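Local coordinates for uncharacterized protein (Bacillus thuringiensis serovar kurstaki, PDB 4XE7) that is an actin-like ParM protein of the bacterial cytoskeleton, probably forming nucleotide-dependent filaments that segregate plasmid DNA, at residues A[212-216]-A[217-221]; A[410-413]-A[414-418]. All blocks are in the same frame, centred on the assembly; numbering follows the deposited sequence.

Contact 1 is the hairpin of strands 211-214 and 217-220, and contact 2 is the last turns of the C-terminal helix 402-418; their centres lie 14 Å apart. They meet through aliphatic side chains. I218 of the hairpin sets its CD1 3.5 Å from CD2 of L413 and its CG1 3.6 Å from CD2 of L412, while CD1 of I213 comes within 3.7 Å of the same L412 CD2. One face of the two-stranded sheet is thereby packed on the helix. Both sit on the same side of the chain's centre, and the structure is the apo form, so no bound nucleotide takes part in either.

Contact 1. Residues A[212-216]-A[217-221]; sequences DIVNG and EIVEV
D212 and V219 face each other as an antiparallel hydrogen-bonded pair: D212 N donates to V219 O at 3.0 Å, and V219 N returns the bond to D212 O. D212 CB is flanked by two valine methyls, V221 CG2 at 3.8 Å and V219 CG2 at 4.0 Å. With CG anti to the backbone N (chi1 -167°), the carboxylate lies on the carbonyl side of its own residue, where D212 OD1 accepts the N-H of I213 from above the carboxylate plane, 2.7 Å from I213 N. OD1 also forms a salt bridge with R405 of helix 402-418, so backbone and guanidinium share one oxygen.

One pair further on, I213 and I218 form a non-hydrogen-bonded pair with side chains on the opposite face, turned to the C-terminal helix. V214 N then donates to E217 O at 2.9 Å, whereas E217 N reaches V214 O from well above the carbonyl plane, 65° out of it. A water joins G216 O to I218 N across the outer edge. N215 and G216 take positive phi at the corners of the turn, and N215 ND2 is held by K30 O. This is a beta hairpin whose two-residue loop, N215-G216, is a type I' turn.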
ATOM      1  N   ASP A 212     -14.773  -7.829  -1.280  1.00 22.59           N
ATOM      2  CA  ASP A 212     -14.529  -6.809  -0.258  1.00 23.58           C
ATOM      3  C   ASP A 212     -15.136  -7.337   1.054  1.00 23.72           C
ATOM      4  O   ASP A 212     -15.903  -8.305   1.032  1.00 24.94           O
ATOM      5  CB  ASP A 212     -15.141  -5.462  -0.685  1.00 22.21           C
ATOM      6  CG  ASP A 212     -14.673  -4.282   0.165  1.00 39.08           C
ATOM      7  OD1 ASP A 212     -13.793  -4.453   1.030  1.00 31.88           O
ATOM      8  OD2 ASP A 212     -15.180  -3.154  -0.059  1.00 45.83           O
ATOM      9  N   ILE A 213     -14.770  -6.746   2.190  1.00 17.99           N
ATOM     10  CA  ILE A 213     -15.402  -7.090   3.460  1.00 24.43           C
ATOM     11  C   ILE A 213     -15.997  -5.817   4.052  1.00 27.73           C
ATOM     12  O   ILE A 213     -15.277  -4.865   4.349  1.00 28.37           O
ATOM     13  CB  ILE A 213     -14.416  -7.720   4.465  1.00 24.04           C
ATOM     14  CG1 ILE A 213     -13.652  -8.889   3.833  1.00 28.22           C
ATOM     15  CG2 ILE A 213     -15.146  -8.158   5.745  1.00 23.78           C
ATOM     16  CD1 ILE A 213     -12.559  -9.474   4.764  1.00 19.61           C
ATOM     17  N   VAL A 214     -17.315  -5.784   4.191  1.00 25.39           N
ATOM     18  CA  VAL A 214     -17.984  -4.577   4.680  1.00 28.58           C
ATOM     19  C   VAL A 214     -18.873  -4.917   5.872  1.00 29.96           C
ATOM     20  O   VAL A 214     -19.826  -5.681   5.752  1.00 24.88           O
ATOM     21  CB  VAL A 214     -18.812  -3.894   3.547  1.00 28.32           C
ATOM     22  CG1 VAL A 214     -19.495  -2.593   4.036  1.00 23.42           C
ATOM     23  CG2 VAL A 214     -17.909  -3.598   2.347  1.00 27.40           C
ATOM     24  N   ASN A 215     -18.543  -4.345   7.024  1.00 22.63           N
ATOM     25  CA  ASN A 215     -19.290  -4.586   8.256  1.00 22.12           C
ATOM     26  C   ASN A 215     -19.432  -6.080   8.516  1.00 25.37           C
ATOM     27  O   ASN A 215     -20.534  -6.573   8.710  1.00 27.86           O
ATOM     28  CB  ASN A 215     -20.678  -3.914   8.209  1.00 27.32           C
ATOM     29  CG  ASN A 215     -20.592  -2.389   8.139  1.00 22.74           C
ATOM     30  OD1 ASN A 215     -21.183  -1.769   7.269  1.00 31.42           O
ATOM     31  ND2 ASN A 215     -19.841  -1.791   9.055  1.00 22.58           N
ATOM     32  N   GLY A 216     -18.307  -6.795   8.488  1.00 28.32           N
ATOM     33  CA  GLY A 216     -18.300  -8.229   8.725  1.00 26.09           C
ATOM     34  C   GLY A 216     -18.739  -9.131   7.574  1.00 24.79           C
ATOM     35  O   GLY A 216     -18.624 -10.349   7.669  1.00 25.23           O
ATOM     36  N   GLU A 217     -19.237  -8.562   6.480  1.00 27.12           N
ATOM     37  CA  GLU A 217     -19.735  -9.408   5.392  1.00 25.35           C
ATOM     38  C   GLU A 217     -18.808  -9.430   4.184  1.00 25.43           C
ATOM     39  O   GLU A 217     -18.388  -8.388   3.695  1.00 23.51           O
ATOM     40  CB  GLU A 217     -21.131  -8.956   4.943  1.00 28.15           C
ATOM     41  CG  GLU A 217     -22.199  -9.116   5.999  1.00 42.39           C
ATOM     42  CD  GLU A 217     -22.674 -10.554   6.175  1.00 36.94           C
ATOM     43  OE1 GLU A 217     -22.340 -11.418   5.332  1.00 28.13           O
ATOM     44  OE2 GLU A 217     -23.401 -10.811   7.159  1.00 33.53           O
ATOM     45  N   ILE A 218     -18.499 -10.633   3.706  1.00 20.84           N
ATOM     46  CA  ILE A 218     -17.883 -10.783   2.396  1.00 34.83           C
ATOM     47  C   ILE A 218     -18.896 -10.461   1.314  1.00 38.25           C
ATOM     48  O   ILE A 218     -19.954 -11.079   1.247  1.00 43.97           O
ATOM     49  CB  ILE A 218     -17.359 -12.201   2.155  1.00 33.15           C
ATOM     50  CG1 ILE A 218     -16.246 -12.515   3.145  1.00 34.51           C
ATOM     51  CG2 ILE A 218     -16.865 -12.334   0.736  1.00 33.86           C
ATOM     52  CD1 ILE A 218     -15.776 -13.945   3.076  1.00 40.82           C
ATOM     53  N   VAL A 219     -18.577  -9.486   0.477  1.00 33.51           N
ATOM     54  CA  VAL A 219     -19.461  -9.116  -0.618  1.00 41.56           C
ATOM     55  C   VAL A 219     -18.708  -9.173  -1.946  1.00 43.59           C
ATOM     56  O   VAL A 219     -17.500  -8.890  -2.017  1.00 35.01           O
ATOM     57  CB  VAL A 219     -20.067  -7.706  -0.417  1.00 46.80           C
ATOM     58  CG1 VAL A 219     -20.713  -7.597   0.960  1.00 46.69           C
ATOM     59  CG2 VAL A 219     -19.017  -6.628  -0.597  1.00 46.58           C
ATOM     60  N   GLU A 220     -19.424  -9.558  -2.997  1.00 40.31           N
ATOM     61  CA  GLU A 220     -18.832  -9.657  -4.325  1.00 45.45           C
ATOM     62  C   GLU A 220     -18.799  -8.293  -4.982  1.00 46.69           C
ATOM     63  O   GLU A 220     -19.836  -7.702  -5.253  1.00 52.91           O
ATOM     64  CB  GLU A 220     -19.601 -10.653  -5.198  1.00 48.70           C
ATOM     65  CG  GLU A 220     -19.479 -12.094  -4.720  1.00 55.82           C
ATOM     66  CD  GLU A 220     -20.198 -13.077  -5.619  1.00 72.06           C
ATOM     67  OE1 GLU A 220     -21.436 -12.968  -5.755  1.00 82.63           O
ATOM     68  OE2 GLU A 220     -19.522 -13.955  -6.196  1.00 72.86           O
ATOM     69  N   VAL A 221     -17.593  -7.794  -5.213  1.00 38.51           N
ATOM     70  CA  VAL A 221     -17.392  -6.537  -5.912  1.00 44.97           C
ATOM     71  C   VAL A 221     -17.818  -6.712  -7.353  1.00 48.05           C
ATOM     72  O   VAL A 221     -17.405  -7.665  -8.015  1.00 43.35           O
ATOM     73  CB  VAL A 221     -15.914  -6.078  -5.865  1.00 41.39           C
ATOM     74  CG1 VAL A 221     -15.774  -4.668  -6.426  1.00 38.12           C
ATOM     75  CG2 VAL A 221     -15.391  -6.142  -4.450  1.00 41.22           C
TER
HETATM   76  O   HOH W   1     -19.060 -12.950   5.880  1.00 38.04           O

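Contact 2. Residues A[410-413]-A[414-418]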
ATOM      1  N   ALA A 410      -8.476 -14.176   2.436  1.00 23.86           N
ATOM      2  CA  ALA A 410      -8.104 -15.581   2.550  1.00 26.27           C
ATOM      3  C   ALA A 410      -8.147 -15.996   4.012  1.00 28.67           C
ATOM      4  O   ALA A 410      -8.638 -17.076   4.348  1.00 24.60           O
ATOM      5  CB  ALA A 410      -6.709 -15.833   1.960  1.00 21.52           C
ATOM      6  N   ASN A 411      -7.649 -15.121   4.882  1.00 23.84           N
ATOM      7  CA  ASN A 411      -7.649 -15.396   6.317  1.00 23.79           C
ATOM      8  C   ASN A 411      -9.065 -15.532   6.897  1.00 27.13           C
ATOM      9  O   ASN A 411      -9.324 -16.423   7.697  1.00 26.56           O
ATOM     10  CB  ASN A 411      -6.879 -14.305   7.059  1.00 20.06           C
ATOM     11  CG  ASN A 411      -6.301 -14.795   8.381  1.00 25.88           C
ATOM     12  OD1 ASN A 411      -6.442 -15.969   8.742  1.00 26.86           O
ATOM     13  ND2 ASN A 411      -5.645 -13.896   9.107  1.00 19.34           N
ATOM     14  N   LEU A 412      -9.977 -14.649   6.493  1.00 21.51           N
ATOM     15  CA  LEU A 412     -11.366 -14.730   6.947  1.00 25.91           C
ATOM     16  C   LEU A 412     -12.001 -16.037   6.478  1.00 28.67           C
ATOM     17  O   LEU A 412     -12.625 -16.758   7.265  1.00 25.79           O
ATOM     18  CB  LEU A 412     -12.180 -13.529   6.447  1.00 19.81           C
ATOM     19  CG  LEU A 412     -13.675 -13.581   6.778  1.00 20.11           C
ATOM     20  CD1 LEU A 412     -13.895 -13.691   8.281  1.00 26.65           C
ATOM     21  CD2 LEU A 412     -14.406 -12.362   6.224  1.00 20.11           C
ATOM     22  N   LEU A 413     -11.825 -16.354   5.197  1.00 27.45           N
ATOM     23  CA  LEU A 413     -12.376 -17.584   4.637  1.00 33.39           C
ATOM     24  C   LEU A 413     -11.835 -18.825   5.359  1.00 28.25           C
ATOM     25  O   LEU A 413     -12.580 -19.763   5.662  1.00 30.15           O
ATOM     26  CB  LEU A 413     -12.080 -17.658   3.143  1.00 33.49           C
ATOM     27  CG  LEU A 413     -12.850 -16.660   2.276  1.00 36.31           C
ATOM     28  CD1 LEU A 413     -12.245 -16.591   0.870  1.00 34.25           C
ATOM     29  CD2 LEU A 413     -14.327 -17.041   2.214  1.00 29.54           C
ATOM     30  N   GLU A 414     -10.545 -18.811   5.660  1.00 24.06           N
ATOM     31  CA  GLU A 414      -9.934 -19.877   6.447  1.00 28.20           C
ATOM     32  C   GLU A 414     -10.570 -20.030   7.842  1.00 30.55           C
ATOM     33  O   GLU A 414     -10.870 -21.148   8.273  1.00 35.64           O
ATOM     34  CB  GLU A 414      -8.431 -19.634   6.579  1.00 37.94           C
ATOM     35  CG  GLU A 414      -7.709 -20.666   7.421  1.00 48.08           C
ATOM     36  CD  GLU A 414      -7.946 -22.087   6.935  1.00 57.55           C
ATOM     37  OE1 GLU A 414      -7.997 -22.306   5.704  1.00 54.30           O
ATOM     38  OE2 GLU A 414      -8.089 -22.983   7.792  1.00 62.81           O
ATOM     39  N   GLN A 415     -10.790 -18.920   8.542  1.00 18.71           N
ATOM     40  CA  GLN A 415     -11.371 -18.992   9.892  1.00 27.19           C
ATOM     41  C   GLN A 415     -12.828 -19.446   9.850  1.00 31.19           C
ATOM     42  O   GLN A 415     -13.282 -20.172  10.743  1.00 23.72           O
ATOM     43  CB  GLN A 415     -11.273 -17.643  10.614  1.00 26.97           C
ATOM     44  CG  GLN A 415      -9.904 -17.038  10.580  1.00 32.73           C
ATOM     45  CD  GLN A 415      -8.853 -18.014  11.060  1.00 31.32           C
ATOM     46  OE1 GLN A 415      -8.974 -18.571  12.140  1.00 29.24           O
ATOM     47  NE2 GLN A 415      -7.828 -18.239  10.249  1.00 31.30           N
ATOM     48  N   LEU A 416     -13.555 -19.018   8.818  1.00 20.48           N
ATOM     49  CA  LEU A 416     -14.936 -19.443   8.629  1.00 26.03           C
ATOM     50  C   LEU A 416     -14.998 -20.934   8.292  1.00 41.18           C
ATOM     51  O   LEU A 416     -15.956 -21.627   8.640  1.00 38.44           O
ATOM     52  CB  LEU A 416     -15.620 -18.642   7.515  1.00 28.33           C
ATOM     53  CG  LEU A 416     -15.951 -17.157   7.704  1.00 40.08           C
ATOM     54  CD1 LEU A 416     -16.492 -16.572   6.392  1.00 35.76           C
ATOM     55  CD2 LEU A 416     -16.952 -16.946   8.836  1.00 41.55           C
ATOM     56  N   ASN A 417     -13.980 -21.422   7.591  1.00 31.57           N
ATOM     57  CA  ASN A 417     -13.914 -22.841   7.261  1.00 31.00           C
ATOM     58  C   ASN A 417     -13.742 -23.699   8.527  1.00 28.56           C
ATOM     59  O   ASN A 417     -14.259 -24.812   8.594  1.00 37.03           O
ATOM     60  CB  ASN A 417     -12.782 -23.100   6.268  1.00 35.72           C
ATOM     61  CG  ASN A 417     -12.654 -24.569   5.896  1.00 55.27           C
ATOM     62  OD1 ASN A 417     -11.762 -25.269   6.384  1.00 62.81           O
ATOM     63  ND2 ASN A 417     -13.545 -25.045   5.027  1.00 56.08           N
ATOM     64  N   LYS A 418     -13.032 -23.173   9.526  1.00 28.88           N
ATOM     65  CA  LYS A 418     -12.944 -23.815  10.840  1.00 42.51           C
ATOM     66  C   LYS A 418     -14.317 -24.005  11.490  1.00 54.36           C
ATOM     67  O   LYS A 418     -14.535 -24.975  12.225  1.00 47.50           O
ATOM     68  CB  LYS A 418     -12.077 -22.995  11.798  1.00 37.81           C
ATOM     69  CG  LYS A 418     -10.582 -23.074  11.595  1.00 40.24           C
ATOM     70  CD  LYS A 418      -9.893 -22.325  12.733  1.00 38.80           C
ATOM     71  CE  LYS A 418      -8.395 -22.267  12.553  1.00 45.86           C
ATOM     72  NZ  LYS A 418      -8.033 -21.722  11.223  1.00 54.66           N
TER
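Torsions in both residues bring the amides of N411 and Q415 together: N411 swings its CG anti to the backbone N (chi1 -154°), while in Q415 chi1 sets CG beside the backbone N and the bend at chi2 (-52°) turns the amide toward N411. Q415 NE2 thereby comes 3.1 Å from N411 OD1 in a weak hydrogen bond, the two amide planes standing almost perpendicular at 88°. Q415 chi1 also lays Q415 CG against N411 O at 3.0 Å. That carbonyl is primarily engaged by the helical bond from Q415 N, and NE2 adds a second, weak and long approach to it, so Q415 addresses N411 through both backbone and side chain. The other end of the N411 amide is fixed elsewhere: ND2 donates to the backbone carbonyls of G13 and P149, which ties this buried side chain to the neighbouring structure.

On another side of the helix L412 and L416 lie one turn apart, their side chains passing at a slant. L412 CD1 meets L416 CG at 4.1 Å, and L416 CG also rests 3.4 Å from L412 O, the acceptor of L416 N. Further out, K418 NZ turns back to give Q415 OE1 a weak hydrogen bond and E414 OE2 a long salt bridge of 3.7 Å, linking three polar side chains along the helix.

The regular i to i+4 backbone bonds mark an alpha helix, and its sides are divided among several neighbours. L412 and L416 touch V2 of helix 2-7, Q415 reaches M5 of the same helix, A410 and E414 lie on strand 188-200, and the side bearing L412 and L413 faces strand 217-220.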